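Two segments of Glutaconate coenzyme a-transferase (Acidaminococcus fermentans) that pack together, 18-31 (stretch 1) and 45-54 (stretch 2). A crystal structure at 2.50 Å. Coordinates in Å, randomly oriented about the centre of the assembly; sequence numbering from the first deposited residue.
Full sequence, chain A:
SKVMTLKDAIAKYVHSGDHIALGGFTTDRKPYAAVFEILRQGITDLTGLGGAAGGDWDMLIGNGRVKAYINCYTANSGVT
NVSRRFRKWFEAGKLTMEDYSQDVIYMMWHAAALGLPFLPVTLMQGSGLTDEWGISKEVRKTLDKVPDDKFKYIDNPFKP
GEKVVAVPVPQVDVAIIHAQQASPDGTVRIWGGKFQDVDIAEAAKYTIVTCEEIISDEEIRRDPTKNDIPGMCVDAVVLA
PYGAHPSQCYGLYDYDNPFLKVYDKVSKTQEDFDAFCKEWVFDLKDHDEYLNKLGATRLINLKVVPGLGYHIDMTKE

Stretch 1 (18-31) DHIALGGFTTDRKP
Stretch 2 45-54: DLTGLGGAAG

Two neighbouring parallel strands need not stay paired along their whole length, and this segment pair from glutaconate coenzyme A-transferase illustrates how water and small residues take over once they part. Stretch 1 runs as a strand through Ile-20 to Leu-22; stretch 2 is only weakly strand-like around 46-49 and 52-53. Their N-to-C directions differ by 47°, with the axes approaching to 4.5 Å. His-19 pairs with Thr-47 in a parallel bridge, CA to CA 4.6 Å. Its phi/psi of -99/108 and the -126/161 of Thr-47 are extended, and two hydrogen bonds flank the pair: Thr-47 N to Asp-18 O at 3.0 Å and Ile-20 N to Thr-47 O at 2.8 Å.

Beyond this the strands diverge, and two waters fill the gap. Water 1 accepts from Leu-22 N (2.9 Å) and donates to Leu-49 O (2.7 Å). Water 2 accepts from Lys-30 NZ (2.7 Å) and donates to Gly-50 O (2.8 Å). Direct bonding resumes where Thr-26 N donates to Ala-52 O at 2.9 Å. Here stretch 1 folds into a type II' turn from Phe-25 to Asp-28, closed by Asp-28 N to Phe-25 O at 2.6 Å, with Thr-26 at phi/psi 35/-102. Gly-54, at a helix N-cap, follows with its CA 4.4 Å from Thr-26 CA; a CB there would clash with Thr-26 O.

The side chains of His-19 and Thr-47 share one face of the sheet. With chi1 t and chi2 -68°, the imidazole lays one face over Gly-48 CA, 4.3 Å from the ring centroid, while Leu-49 CD2 meets its edge, 3.7 Å from His-19 NE2. Glycine suits position 48, since a CB would fall 2.6 Å from Ile-20 O. On the other face, Ile-20 (chi1 p, chi2 t) brings its CD1 to 4.0 Å from Leu-46 CD2, an apolar contact between buried side chains.

Ala-52 is the centre of the second contact, with 85 Å² covered by stretch 1. Its CB points toward that stretch and sits over the face of the Phe-25 ring (chi1 t, chi2 -76°), 3.3 Å from the centroid; a methyl fits this close CH-pi approach. Thr-26 CG2 lies 3.8 Å from the same Ala-52 CB. Lys-30 (chi1 -119°, then p, t, p) passes its CE 3.5 Å from Ala-52 O, and its buried amine is satisfied partly by NZ to Gly-23 O at 3.0 Å. Altogether 609 Å² is buried between the stretches.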

ATOM      1  N   ASP A  18       5.026  12.858  40.281  1.00  8.98           N
ATOM      2  CA  ASP A  18       5.113  11.775  39.305  1.00  7.12           C
ATOM      3  C   ASP A  18       6.463  11.383  38.740  1.00  9.49           C
ATOM      4  O   ASP A  18       7.346  12.221  38.520  1.00 12.11           O
ATOM      5  CB  ASP A  18       4.237  12.093  38.124  1.00  6.54           C
ATOM      6  CG  ASP A  18       2.831  11.796  38.380  1.00 13.83           C
ATOM      7  OD1 ASP A  18       2.567  10.884  39.174  1.00 23.49           O
ATOM      8  OD2 ASP A  18       1.973  12.445  37.767  1.00 22.74           O
ATOM      9  N   HIS A  19       6.596  10.087  38.491  1.00 11.07           N
ATOM     10  CA  HIS A  19       7.773   9.500  37.861  1.00 14.94           C
ATOM     11  C   HIS A  19       7.239   9.386  36.444  1.00 18.00           C
ATOM     12  O   HIS A  19       6.330   8.572  36.203  1.00 18.16           O
ATOM     13  CB  HIS A  19       8.026   8.082  38.376  1.00 14.21           C
ATOM     14  CG  HIS A  19       9.174   7.385  37.706  1.00 14.73           C
ATOM     15  ND1 HIS A  19       9.149   7.003  36.381  1.00 15.53           N
ATOM     16  CD2 HIS A  19      10.383   6.995  38.188  1.00 13.98           C
ATOM     17  CE1 HIS A  19      10.295   6.408  36.079  1.00 16.06           C
ATOM     18  NE2 HIS A  19      11.059   6.391  37.158  1.00  7.25           N
ATOM     19  N   ILE A  20       7.730  10.236  35.539  1.00 19.13           N
ATOM     20  CA  ILE A  20       7.267  10.235  34.145  1.00 18.25           C
ATOM     21  C   ILE A  20       8.291   9.618  33.209  1.00 17.37           C
ATOM     22  O   ILE A  20       9.445   9.365  33.587  1.00 16.26           O
ATOM     23  CB  ILE A  20       7.036  11.673  33.596  1.00 19.07           C
ATOM     24  CG1 ILE A  20       8.315  12.496  33.726  1.00 18.11           C
ATOM     25  CG2 ILE A  20       5.862  12.337  34.267  1.00 17.29           C
ATOM     26  CD1 ILE A  20       8.228  13.808  33.023  1.00 22.11           C
ATOM     27  N   ALA A  21       7.837   9.359  31.989  1.00 16.84           N
ATOM     28  CA  ALA A  21       8.681   8.832  30.922  1.00 15.53           C
ATOM     29  C   ALA A  21       8.199   9.484  29.606  1.00 15.92           C
ATOM     30  O   ALA A  21       6.990   9.530  29.295  1.00 10.43           O
ATOM     31  CB  ALA A  21       8.608   7.316  30.863  1.00 13.35           C
ATOM     32  N   LEU A  22       9.146  10.085  28.893  1.00 17.43           N
ATOM     33  CA  LEU A  22       8.844  10.759  27.635  1.00 18.74           C
ATOM     34  C   LEU A  22       9.359   9.922  26.473  1.00 18.29           C
ATOM     35  O   LEU A  22      10.482   9.409  26.517  1.00 15.65           O
ATOM     36  CB  LEU A  22       9.476  12.161  27.621  1.00 18.04           C
ATOM     37  CG  LEU A  22       8.957  13.137  28.695  1.00 19.34           C
ATOM     38  CD1 LEU A  22       9.917  14.277  28.876  1.00 20.18           C
ATOM     39  CD2 LEU A  22       7.569  13.665  28.366  1.00 13.79           C
ATOM     40  N   GLY A  23       8.506   9.738  25.470  1.00 17.19           N
ATOM     41  CA  GLY A  23       8.890   8.973  24.301  1.00 20.77           C
ATOM     42  C   GLY A  23       9.855   9.687  23.364  1.00 21.83           C
ATOM     43  O   GLY A  23      10.366  10.766  23.704  1.00 24.49           O
ATOM     44  N   GLY A  24      10.140   9.063  22.214  1.00 19.46           N
ATOM     45  CA  GLY A  24      11.023   9.641  21.214  1.00 14.84           C
ATOM     46  C   GLY A  24      12.497   9.499  21.501  1.00 14.33           C
ATOM     47  O   GLY A  24      12.876   9.144  22.605  1.00 14.75           O
ATOM     48  N   PHE A  25      13.326   9.795  20.501  1.00 15.95           N
ATOM     49  CA  PHE A  25      14.782   9.694  20.596  1.00 15.26           C
ATOM     50  C   PHE A  25      15.354  11.029  20.141  1.00 16.10           C
ATOM     51  O   PHE A  25      15.156  11.411  18.999  1.00 17.28           O
ATOM     52  CB  PHE A  25      15.280   8.587  19.664  1.00 13.40           C
ATOM     53  CG  PHE A  25      16.680   8.104  19.956  1.00  7.78           C
ATOM     54  CD1 PHE A  25      17.786   8.858  19.591  1.00  6.75           C
ATOM     55  CD2 PHE A  25      16.887   6.879  20.573  1.00  2.34           C
ATOM     56  CE1 PHE A  25      19.082   8.399  19.840  1.00  3.44           C
ATOM     57  CE2 PHE A  25      18.169   6.413  20.825  1.00  2.38           C
ATOM     58  CZ  PHE A  25      19.267   7.178  20.458  1.00  6.84           C
ATOM     59  N   THR A  26      16.085  11.700  21.036  1.00 16.72           N
ATOM     60  CA  THR A  26      16.712  13.017  20.817  1.00 17.13           C
ATOM     61  C   THR A  26      15.950  14.016  19.924  1.00 15.86           C
ATOM     62  O   THR A  26      15.019  14.678  20.408  1.00 17.29           O
ATOM     63  CB  THR A  26      18.222  12.903  20.473  1.00 15.38           C
ATOM     64  OG1 THR A  26      18.399  12.155  19.272  1.00 21.77           O
ATOM     65  CG2 THR A  26      18.951  12.186  21.586  1.00 12.80           C
ATOM     66  N   THR A  27      16.344  14.187  18.663  1.00 16.07           N
ATOM     67  CA  THR A  27      15.606  15.101  17.777  1.00 15.89           C
ATOM     68  C   THR A  27      14.623  14.338  16.898  1.00 15.89           C
ATOM     69  O   THR A  27      14.169  14.860  15.880  1.00 18.73           O
ATOM     70  CB  THR A  27      16.511  15.914  16.846  1.00 14.35           C
ATOM     71  OG1 THR A  27      17.205  15.029  15.956  1.00 18.06           O
ATOM     72  CG2 THR A  27      17.505  16.718  17.637  1.00 17.28           C
ATOM     73  N   ASP A  28      14.293  13.109  17.281  1.00 14.73           N
ATOM     74  CA  ASP A  28      13.351  12.293  16.511  1.00 14.77           C
ATOM     75  C   ASP A  28      12.129  11.901  17.361  1.00 14.78           C
ATOM     76  O   ASP A  28      12.272  11.279  18.412  1.00 18.51           O
ATOM     77  CB  ASP A  28      14.061  11.044  15.938  1.00  6.66           C
ATOM     78  CG  ASP A  28      13.199  10.264  14.917  1.00  9.77           C
ATOM     79  OD1 ASP A  28      11.978  10.536  14.762  1.00 10.64           O
ATOM     80  OD2 ASP A  28      13.755   9.364  14.246  1.00 11.89           O
ATOM     81  N   ARG A  29      10.941  12.284  16.896  1.00 11.47           N
ATOM     82  CA  ARG A  29       9.670  11.974  17.556  1.00 12.04           C
ATOM     83  C   ARG A  29       9.525  12.204  19.078  1.00 14.12           C
ATOM     84  O   ARG A  29       9.085  11.314  19.800  1.00 16.05           O
ATOM     85  CB  ARG A  29       9.203  10.562  17.176  1.00  8.52           C
ATOM     86  CG  ARG A  29       7.701  10.491  16.767  1.00 10.08           C
ATOM     87  CD  ARG A  29       7.218   9.061  16.516  1.00  7.46           C
ATOM     88  NE  ARG A  29       7.537   8.208  17.657  1.00 15.72           N
ATOM     89  CZ  ARG A  29       8.491   7.279  17.638  1.00 21.03           C
ATOM     90  NH1 ARG A  29       9.177   7.070  16.534  1.00 27.59           N
ATOM     91  NH2 ARG A  29       8.901   6.694  18.752  1.00 21.78           N
ATOM     92  N   LYS A  30       9.863  13.404  19.548  1.00 13.26           N
ATOM     93  CA  LYS A  30       9.741  13.788  20.958  1.00 13.70           C
ATOM     94  C   LYS A  30       8.346  14.426  21.221  1.00 16.63           C
ATOM     95  O   LYS A  30       7.833  15.196  20.403  1.00 22.34           O
ATOM     96  CB  LYS A  30      10.818  14.814  21.297  1.00 11.31           C
ATOM     97  CG  LYS A  30      11.792  14.393  22.364  1.00  8.88           C
ATOM     98  CD  LYS A  30      12.787  13.421  21.837  1.00  6.17           C
ATOM     99  CE  LYS A  30      13.688  12.968  22.947  1.00 10.64           C
ATOM    100  NZ  LYS A  30      12.869  12.309  24.017  1.00 15.23           N
ATOM    101  N   PRO A  31       7.722  14.146  22.371  1.00 17.10           N
ATOM    102  CA  PRO A  31       6.406  14.768  22.574  1.00 17.69           C
ATOM    103  C   PRO A  31       6.477  16.244  23.047  1.00 20.05           C
ATOM    104  O   PRO A  31       6.203  16.558  24.221  1.00 22.17           O
ATOM    105  CB  PRO A  31       5.773  13.848  23.613  1.00 14.84           C
ATOM    106  CG  PRO A  31       6.977  13.484  24.466  1.00 14.09           C
ATOM    107  CD  PRO A  31       8.027  13.169  23.433  1.00 15.30           C
ATOM    108  N   ASP A  45       8.432  18.917  40.331  1.00 19.15           N
ATOM    109  CA  ASP A  45       8.940  17.833  41.157  1.00 25.21           C
ATOM    110  C   ASP A  45       8.648  16.474  40.529  1.00 24.57           C
ATOM    111  O   ASP A  45       8.018  15.602  41.128  1.00 24.46           O
ATOM    112  CB  ASP A  45       8.392  17.929  42.597  1.00 32.37           C
ATOM    113  CG  ASP A  45       9.195  18.901  43.471  1.00 38.88           C
ATOM    114  OD1 ASP A  45      10.360  18.572  43.810  1.00 40.39           O
ATOM    115  OD2 ASP A  45       8.668  19.991  43.826  1.00 43.71           O
ATOM    116  N   LEU A  46       9.081  16.349  39.282  1.00 23.98           N
ATOM    117  CA  LEU A  46       8.946  15.145  38.483  1.00 16.21           C
ATOM    118  C   LEU A  46      10.276  14.397  38.544  1.00 14.66           C
ATOM    119  O   LEU A  46      11.345  14.997  38.739  1.00 16.21           O
ATOM    120  CB  LEU A  46       8.697  15.556  37.036  1.00 15.79           C
ATOM    121  CG  LEU A  46       7.307  15.873  36.482  1.00 14.70           C
ATOM    122  CD1 LEU A  46       6.348  16.296  37.561  1.00 11.44           C
ATOM    123  CD2 LEU A  46       7.455  16.943  35.399  1.00 12.60           C
ATOM    124  N   THR A  47      10.206  13.082  38.429  1.00 10.99           N
ATOM    125  CA  THR A  47      11.408  12.251  38.396  1.00  8.70           C
ATOM    126  C   THR A  47      11.197  11.470  37.097  1.00  6.46           C
ATOM    127  O   THR A  47      10.068  11.418  36.563  1.00  2.44           O
ATOM    128  CB  THR A  47      11.516  11.281  39.661  1.00  8.95           C
ATOM    129  OG1 THR A  47      11.980  12.005  40.804  1.00 14.01           O
ATOM    130  CG2 THR A  47      12.500  10.169  39.449  1.00  5.29           C
ATOM    131  N   GLY A  48      12.273  10.915  36.554  1.00  4.90           N
ATOM    132  CA  GLY A  48      12.139  10.123  35.358  1.00  4.27           C
ATOM    133  C   GLY A  48      13.463   9.690  34.801  1.00  9.73           C
ATOM    134  O   GLY A  48      14.532  10.133  35.251  1.00 10.32           O
ATOM    135  N   LEU A  49      13.405   8.746  33.870  1.00 13.01           N
ATOM    136  CA  LEU A  49      14.617   8.304  33.198  1.00 15.80           C
ATOM    137  C   LEU A  49      14.622   9.127  31.908  1.00 19.10           C
ATOM    138  O   LEU A  49      13.584   9.290  31.241  1.00 16.65           O
ATOM    139  CB  LEU A  49      14.583   6.816  32.845  1.00 16.00           C
ATOM    140  CG  LEU A  49      14.016   5.682  33.708  1.00 14.57           C
ATOM    141  CD1 LEU A  49      14.754   4.438  33.307  1.00 12.02           C
ATOM    142  CD2 LEU A  49      14.181   5.915  35.184  1.00 13.14           C
ATOM    143  N   GLY A  50      15.773   9.693  31.576  1.00 21.38           N
ATOM    144  CA  GLY A  50      15.858  10.486  30.369  1.00 24.01           C
ATOM    145  C   GLY A  50      15.815   9.689  29.079  1.00 25.36           C
ATOM    146  O   GLY A  50      15.013   9.988  28.194  1.00 28.24           O
ATOM    147  N   GLY A  51      16.600   8.619  29.012  1.00 24.77           N
ATOM    148  CA  GLY A  51      16.681   7.831  27.795  1.00 22.33           C
ATOM    149  C   GLY A  51      17.562   8.677  26.905  1.00 18.56           C
ATOM    150  O   GLY A  51      18.443   9.370  27.420  1.00 21.01           O
ATOM    151  N   ALA A  52      17.362   8.626  25.593  1.00 18.21           N
ATOM    152  CA  ALA A  52      18.139   9.470  24.679  1.00 14.73           C
ATOM    153  C   ALA A  52      17.363  10.783  24.679  1.00 15.20           C
ATOM    154  O   ALA A  52      16.481  11.012  23.842  1.00 12.19           O
ATOM    155  CB  ALA A  52      18.177   8.872  23.308  1.00 13.98           C
ATOM    156  N   ALA A  53      17.691  11.620  25.659  1.00 17.17           N
ATOM    157  CA  ALA A  53      17.018  12.889  25.886  1.00 18.17           C
ATOM    158  C   ALA A  53      17.473  14.081  25.056  1.00 17.76           C
ATOM    159  O   ALA A  53      18.656  14.249  24.758  1.00 16.72           O
ATOM    160  CB  ALA A  53      17.079  13.228  27.366  1.00 20.49           C
ATOM    161  N   GLY A  54      16.522  14.955  24.765  1.00 15.27           N
ATOM    162  CA  GLY A  54      16.836  16.133  23.988  1.00 19.92           C
ATOM    163  C   GLY A  54      16.398  17.435  24.625  1.00 19.60           C
ATOM    164  O   GLY A  54      16.492  17.618  25.832  1.00 20.60           O
TER
HETATM  165  O   HOH W   1      12.016  10.111  29.238  1.00 17.57           O
HETATM  166  O   HOH W   2      13.334  10.708  26.090  1.00 28.22           O